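Long-range contact in aromatic-amino-acid aminotransferase (Burkholderia pseudomallei, PDB 4F4E), which probably transfers amino groups between aromatic amino acids such as tyrosine and 2-oxoglutarate, using a covalently held pyridoxal phosphate, and works as a homodimer: residues 103-117 against 244-258. Sequence-based numbering, arbitrary orientation.
Sequences KLLLGDDSPLIAAGR and IEADAAAVRLFAAAN
Arg252 reaches from helix 249-256 to the C-terminal end of helix 95-106 and binds two of its last carbonyls, a C-capping arrangement by side chain. Arg252 NE gives a nearly straight bond to Leu105 O (2.8 Å, 170°), while Arg252 NH2 makes a more bent one to Leu104 O (3.0 Å). Both oxygens lie in the guanidinium plane, yet each is approached from above its own carbonyl plane. The Ala248 methyl packs against the same Leu105 O. The peptide between Leu106 and Gly107 lies over one guanidinium face, offset toward the rim. The arginine chain runs extended from CG to NE, and Glu245, seven residues earlier in the chain, fixes its far end: Glu245 OE1 takes a salt-bridging bond from Arg252 NH1 (2.7 Å). A water donating to both Glu245 OE2 and Lys103 O links the same carboxylate to the helix end. Gly107, with positive phi, then turns the chain away.

Apolar contacts flank this polar centre. Leu104, its CG anti to the backbone N (chi1 -176°), brings CD1 against Ile244 CG2 at 3.6 Å. Farther along, Leu106 CD2 meets Val251 CG1 (3.8 Å), the two side chains crossing at about a right angle, and Ala255 CB is touched by both Leu106 CD2 and Leu112 CD1. At the far end Arg117 NH2 donates to Asn258 OD1 (3.2 Å); Leu112 CD2 covers one face of that guanidinium, whose NE is held by Thr285 O. Ser110 N-caps the short helix 111-114 that carries Leu112.

Gln238 NE2 also binds Leu104 O, so this carbonyl serves two donors. Ile244 packs on helix 324-354; Val251 and Phe254 rest on strand 230-235 of the large mixed sheet, and Phe254 also meets helix 214-227. The contact thus joins two helical segments beside the central sheet of this aminotransferase.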
loop_
_atom_site.group_PDB
_atom_site.type_symbol
_atom_site.label_atom_id
_atom_site.label_comp_id
_atom_site.label_asym_id
_atom_site.label_seq_id
_atom_site.Cartn_x
_atom_site.Cartn_y
_atom_site.Cartn_z
ATOM N N LYS A 103 7.015 -12.164 -17.641
ATOM C CA LYS A 103 7.912 -13.181 -18.199
ATOM C C LYS A 103 8.258 -14.247 -17.188
ATOM O O LYS A 103 8.422 -15.433 -17.528
ATOM C CB LYS A 103 9.155 -12.516 -18.812
ATOM C CG LYS A 103 8.728 -11.782 -20.100
ATOM C CD LYS A 103 9.867 -11.249 -20.953
ATOM C CE LYS A 103 9.349 -10.662 -22.298
ATOM N NZ LYS A 103 10.507 -10.147 -23.124
ATOM N N LEU A 104 8.396 -13.847 -15.928
ATOM C CA LEU A 104 8.724 -14.821 -14.883
ATOM C C LEU A 104 7.559 -15.798 -14.714
ATOM O O LEU A 104 7.763 -17.012 -14.566
ATOM C CB LEU A 104 9.024 -14.058 -13.574
ATOM C CG LEU A 104 9.475 -14.894 -12.393
ATOM C CD1 LEU A 104 10.827 -15.568 -12.664
ATOM C CD2 LEU A 104 9.582 -14.003 -11.148
ATOM N N LEU A 105 6.342 -15.282 -14.789
ATOM C CA LEU A 105 5.139 -16.111 -14.644
ATOM C C LEU A 105 4.805 -16.971 -15.838
ATOM O O LEU A 105 4.439 -18.121 -15.674
ATOM C CB LEU A 105 3.902 -15.268 -14.306
ATOM C CG LEU A 105 4.002 -14.555 -12.952
ATOM C CD1 LEU A 105 2.884 -13.518 -12.782
ATOM C CD2 LEU A 105 3.966 -15.497 -11.747
ATOM N N LEU A 106 4.932 -16.407 -17.041
ATOM C CA LEU A 106 4.378 -16.996 -18.252
ATOM C C LEU A 106 5.420 -17.570 -19.148
ATOM O O LEU A 106 5.069 -18.387 -19.987
ATOM C CB LEU A 106 3.499 -15.981 -19.036
ATOM C CG LEU A 106 2.348 -15.436 -18.191
ATOM C CD1 LEU A 106 1.518 -14.341 -18.892
ATOM C CD2 LEU A 106 1.449 -16.564 -17.673
ATOM N N GLY A 107 6.685 -17.164 -18.975
ATOM C CA GLY A 107 7.749 -17.618 -19.866
ATOM C C GLY A 107 8.153 -16.520 -20.814
ATOM O O GLY A 107 7.335 -15.705 -21.218
ATOM N N ASP A 108 9.419 -16.501 -21.188
ATOM C CA ASP A 108 9.914 -15.434 -22.056
ATOM C C ASP A 108 9.155 -15.366 -23.368
ATOM O O ASP A 108 8.816 -14.256 -23.809
ATOM C CB ASP A 108 11.437 -15.569 -22.289
ATOM C CG ASP A 108 12.241 -15.225 -21.045
ATOM O OD1 ASP A 108 11.684 -14.603 -20.106
ATOM O OD2 ASP A 108 13.428 -15.589 -20.984
ATOM N N ASP A 109 8.816 -16.525 -23.946
ATOM C CA ASP A 109 8.169 -16.587 -25.264
ATOM C C ASP A 109 6.626 -16.780 -25.279
ATOM O O ASP A 109 6.030 -17.312 -26.227
ATOM C CB ASP A 109 8.844 -17.688 -26.089
ATOM C CG ASP A 109 10.265 -17.326 -26.484
ATOM O OD1 ASP A 109 10.621 -16.121 -26.488
ATOM O OD2 ASP A 109 11.029 -18.256 -26.809
ATOM N N SER A 110 5.977 -16.314 -24.233
ATOM C CA SER A 110 4.539 -16.362 -24.154
ATOM C C SER A 110 3.861 -15.672 -25.306
ATOM O O SER A 110 4.129 -14.513 -25.555
ATOM C CB SER A 110 4.091 -15.635 -22.883
ATOM O OG SER A 110 2.683 -15.537 -22.853
ATOM N N PRO A 111 2.933 -16.358 -25.994
ATOM C CA PRO A 111 2.164 -15.705 -27.031
ATOM C C PRO A 111 1.168 -14.697 -26.470
ATOM O O PRO A 111 0.761 -13.812 -27.192
ATOM C CB PRO A 111 1.404 -16.851 -27.726
ATOM C CG PRO A 111 1.788 -18.086 -27.055
ATOM C CD PRO A 111 2.591 -17.780 -25.838
ATOM N N LEU A 112 0.730 -14.874 -25.213
ATOM C CA LEU A 112 -0.160 -13.885 -24.609
ATOM C C LEU A 112 0.558 -12.557 -24.392
ATOM O O LEU A 112 0.036 -11.477 -24.716
ATOM C CB LEU A 112 -0.739 -14.415 -23.302
ATOM C CG LEU A 112 -1.593 -15.673 -23.416
ATOM C CD1 LEU A 112 -2.089 -16.034 -22.008
ATOM C CD2 LEU A 112 -2.752 -15.460 -24.377
ATOM N N ILE A 113 1.790 -12.614 -23.910
ATOM C CA ILE A 113 2.548 -11.396 -23.788
ATOM C C ILE A 113 2.760 -10.782 -25.153
ATOM O O ILE A 113 2.565 -9.584 -25.318
ATOM C CB ILE A 113 3.916 -11.607 -23.116
ATOM C CG1 ILE A 113 3.735 -12.140 -21.702
ATOM C CG2 ILE A 113 4.713 -10.282 -23.124
ATOM C CD1 ILE A 113 5.047 -12.532 -21.044
ATOM N N ALA A 114 3.164 -11.583 -26.141
ATOM C CA ALA A 114 3.441 -11.050 -27.488
ATOM C C ALA A 114 2.214 -10.370 -28.093
ATOM O O ALA A 114 2.361 -9.435 -28.867
ATOM C CB ALA A 114 3.959 -12.137 -28.432
ATOM N N ALA A 115 1.016 -10.857 -27.747
ATOM C CA ALA A 115 -0.252 -10.347 -28.305
ATOM C C ALA A 115 -0.821 -9.184 -27.480
ATOM O O ALA A 115 -1.904 -8.685 -27.773
ATOM C CB ALA A 115 -1.301 -11.473 -28.383
ATOM N N GLY A 116 -0.101 -8.771 -26.435
ATOM C CA GLY A 116 -0.553 -7.686 -25.576
ATOM C C GLY A 116 -1.780 -7.964 -24.748
ATOM O O GLY A 116 -2.558 -7.057 -24.430
ATOM N N ARG A 117 -1.987 -9.222 -24.427
ATOM C CA ARG A 117 -3.188 -9.645 -23.759
ATOM C C ARG A 117 -3.042 -9.701 -22.247
ATOM O O ARG A 117 -4.045 -9.945 -21.582
ATOM C CB ARG A 117 -3.634 -11.007 -24.299
ATOM C CG ARG A 117 -4.320 -10.891 -25.628
ATOM C CD ARG A 117 -4.594 -12.252 -26.253
ATOM N NE ARG A 117 -5.386 -13.097 -25.381
ATOM C CZ ARG A 117 -5.748 -14.345 -25.658
ATOM N NH1 ARG A 117 -5.415 -14.894 -26.806
ATOM N NH2 ARG A 117 -6.459 -15.053 -24.770
ATOM N N ILE A 244 12.016 -22.500 -10.271
ATOM C CA ILE A 244 11.301 -21.271 -10.649
ATOM C C ILE A 244 10.328 -21.497 -11.789
ATOM O O ILE A 244 9.152 -21.127 -11.673
ATOM C CB ILE A 244 12.273 -20.125 -10.943
ATOM C CG1 ILE A 244 12.921 -19.662 -9.639
ATOM C CG2 ILE A 244 11.586 -18.946 -11.617
ATOM C CD1 ILE A 244 14.285 -19.011 -9.821
ATOM N N GLU A 245 10.794 -22.142 -12.858
ATOM C CA GLU A 245 9.967 -22.412 -14.012
ATOM C C GLU A 245 8.859 -23.450 -13.722
ATOM O O GLU A 245 7.708 -23.218 -14.065
ATOM C CB GLU A 245 10.825 -22.823 -15.238
ATOM C CG GLU A 245 11.696 -21.672 -15.775
ATOM C CD GLU A 245 10.874 -20.487 -16.362
ATOM O OE1 GLU A 245 10.233 -20.701 -17.435
ATOM O OE2 GLU A 245 10.882 -19.348 -15.763
ATOM N N ALA A 246 9.185 -24.558 -13.060
ATOM C CA ALA A 246 8.207 -25.614 -12.826
ATOM C C ALA A 246 7.101 -25.115 -11.894
ATOM O O ALA A 246 5.931 -25.527 -12.009
ATOM C CB ALA A 246 8.853 -26.877 -12.224
ATOM N N ASP A 247 7.461 -24.244 -10.963
ATOM C CA ASP A 247 6.484 -23.779 -9.969
ATOM C C ASP A 247 5.426 -22.892 -10.592
ATOM O O ASP A 247 4.374 -22.648 -9.956
ATOM C CB ASP A 247 7.183 -23.034 -8.827
ATOM C CG ASP A 247 7.969 -23.962 -7.887
ATOM O OD1 ASP A 247 7.901 -25.212 -8.106
ATOM O OD2 ASP A 247 8.611 -23.454 -6.918
ATOM N N ALA A 248 5.717 -22.340 -11.777
ATOM C CA ALA A 248 4.734 -21.545 -12.567
ATOM C C ALA A 248 3.760 -22.407 -13.374
ATOM O O ALA A 248 2.858 -21.877 -14.049
ATOM C CB ALA A 248 5.430 -20.562 -13.507
ATOM N N ALA A 249 3.933 -23.727 -13.329
ATOM C CA ALA A 249 3.201 -24.619 -14.261
ATOM C C ALA A 249 1.704 -24.384 -14.249
ATOM O O ALA A 249 1.081 -24.276 -15.290
ATOM C CB ALA A 249 3.543 -26.074 -13.981
ATOM N N ALA A 250 1.130 -24.282 -13.067
ATOM C CA ALA A 250 -0.312 -24.097 -12.934
ATOM C C ALA A 250 -0.783 -22.812 -13.577
ATOM O O ALA A 250 -1.818 -22.789 -14.234
ATOM C CB ALA A 250 -0.733 -24.154 -11.466
ATOM N N VAL A 251 0.005 -21.729 -13.430
ATOM C CA VAL A 251 -0.351 -20.448 -14.032
ATOM C C VAL A 251 -0.348 -20.590 -15.561
ATOM O O VAL A 251 -1.299 -20.189 -16.236
ATOM C CB VAL A 251 0.629 -19.326 -13.570
ATOM C CG1 VAL A 251 0.369 -18.043 -14.322
ATOM C CG2 VAL A 251 0.572 -19.125 -12.060
ATOM N N ARG A 252 0.673 -21.278 -16.101
ATOM C CA ARG A 252 0.831 -21.474 -17.533
ATOM C C ARG A 252 -0.236 -22.371 -18.163
ATOM O O ARG A 252 -0.641 -22.111 -19.308
ATOM C CB ARG A 252 2.249 -21.986 -17.835
ATOM C CG ARG A 252 3.271 -20.914 -17.411
ATOM C CD ARG A 252 4.715 -21.273 -17.708
ATOM N NE ARG A 252 5.605 -20.300 -17.032
ATOM C CZ ARG A 252 6.944 -20.282 -17.110
ATOM N NH1 ARG A 252 7.605 -21.134 -17.853
ATOM N NH2 ARG A 252 7.641 -19.367 -16.467
ATOM N N LEU A 253 -0.708 -23.362 -17.400
ATOM C CA LEU A 253 -1.793 -24.260 -17.840
ATOM C C LEU A 253 -3.070 -23.463 -18.047
ATOM O O LEU A 253 -3.778 -23.683 -19.029
ATOM C CB LEU A 253 -2.045 -25.389 -16.819
ATOM C CG LEU A 253 -1.021 -26.531 -16.857
ATOM C CD1 LEU A 253 -1.052 -27.518 -15.652
ATOM C CD2 LEU A 253 -1.198 -27.298 -18.155
ATOM N N PHE A 254 -3.347 -22.538 -17.120
ATOM C CA PHE A 254 -4.526 -21.665 -17.253
ATOM C C PHE A 254 -4.334 -20.694 -18.406
ATOM O O PHE A 254 -5.280 -20.429 -19.159
ATOM C CB PHE A 254 -4.860 -20.913 -15.966
ATOM C CG PHE A 254 -5.608 -21.752 -14.952
ATOM C CD1 PHE A 254 -6.952 -21.867 -15.020
ATOM C CD2 PHE A 254 -4.939 -22.396 -13.959
ATOM C CE1 PHE A 254 -7.640 -22.624 -14.104
ATOM C CE2 PHE A 254 -5.619 -23.166 -13.023
ATOM C CZ PHE A 254 -6.984 -23.278 -13.113
ATOM N N ALA A 255 -3.121 -20.173 -18.553
ATOM C CA ALA A 255 -2.821 -19.258 -19.635
ATOM C C ALA A 255 -3.045 -19.943 -20.981
ATOM O O ALA A 255 -3.644 -19.338 -21.881
ATOM C CB ALA A 255 -1.382 -18.719 -19.517
ATOM N N ALA A 256 -2.616 -21.198 -21.096
ATOM C CA ALA A 256 -2.692 -21.946 -22.352
ATOM C C ALA A 256 -4.124 -22.264 -22.744
ATOM O O ALA A 256 -4.386 -22.541 -23.918
ATOM C CB ALA A 256 -1.865 -23.244 -22.256
ATOM N N ALA A 257 -5.036 -22.237 -21.766
ATOM C CA ALA A 257 -6.462 -22.546 -21.961
ATOM C C ALA A 257 -7.353 -21.416 -22.473
ATOM O O ALA A 257 -8.562 -21.616 -22.608
ATOM C CB ALA A 257 -7.059 -23.129 -20.661
ATOM N N ASN A 258 -6.799 -20.246 -22.767
ATOM C CA ASN A 258 -7.617 -19.129 -23.273
ATOM C C ASN A 258 -8.791 -18.778 -22.358
ATOM O O ASN A 258 -9.983 -18.772 -22.769
ATOM C CB ASN A 258 -8.080 -19.401 -24.703
ATOM C CG ASN A 258 -7.031 -18.991 -25.722
ATOM O OD1 ASN A 258 -6.181 -18.138 -25.451
ATOM N ND2 ASN A 258 -7.086 -19.598 -26.901
HETATM O O HOH W 1 10.601 -16.878 -17.137
#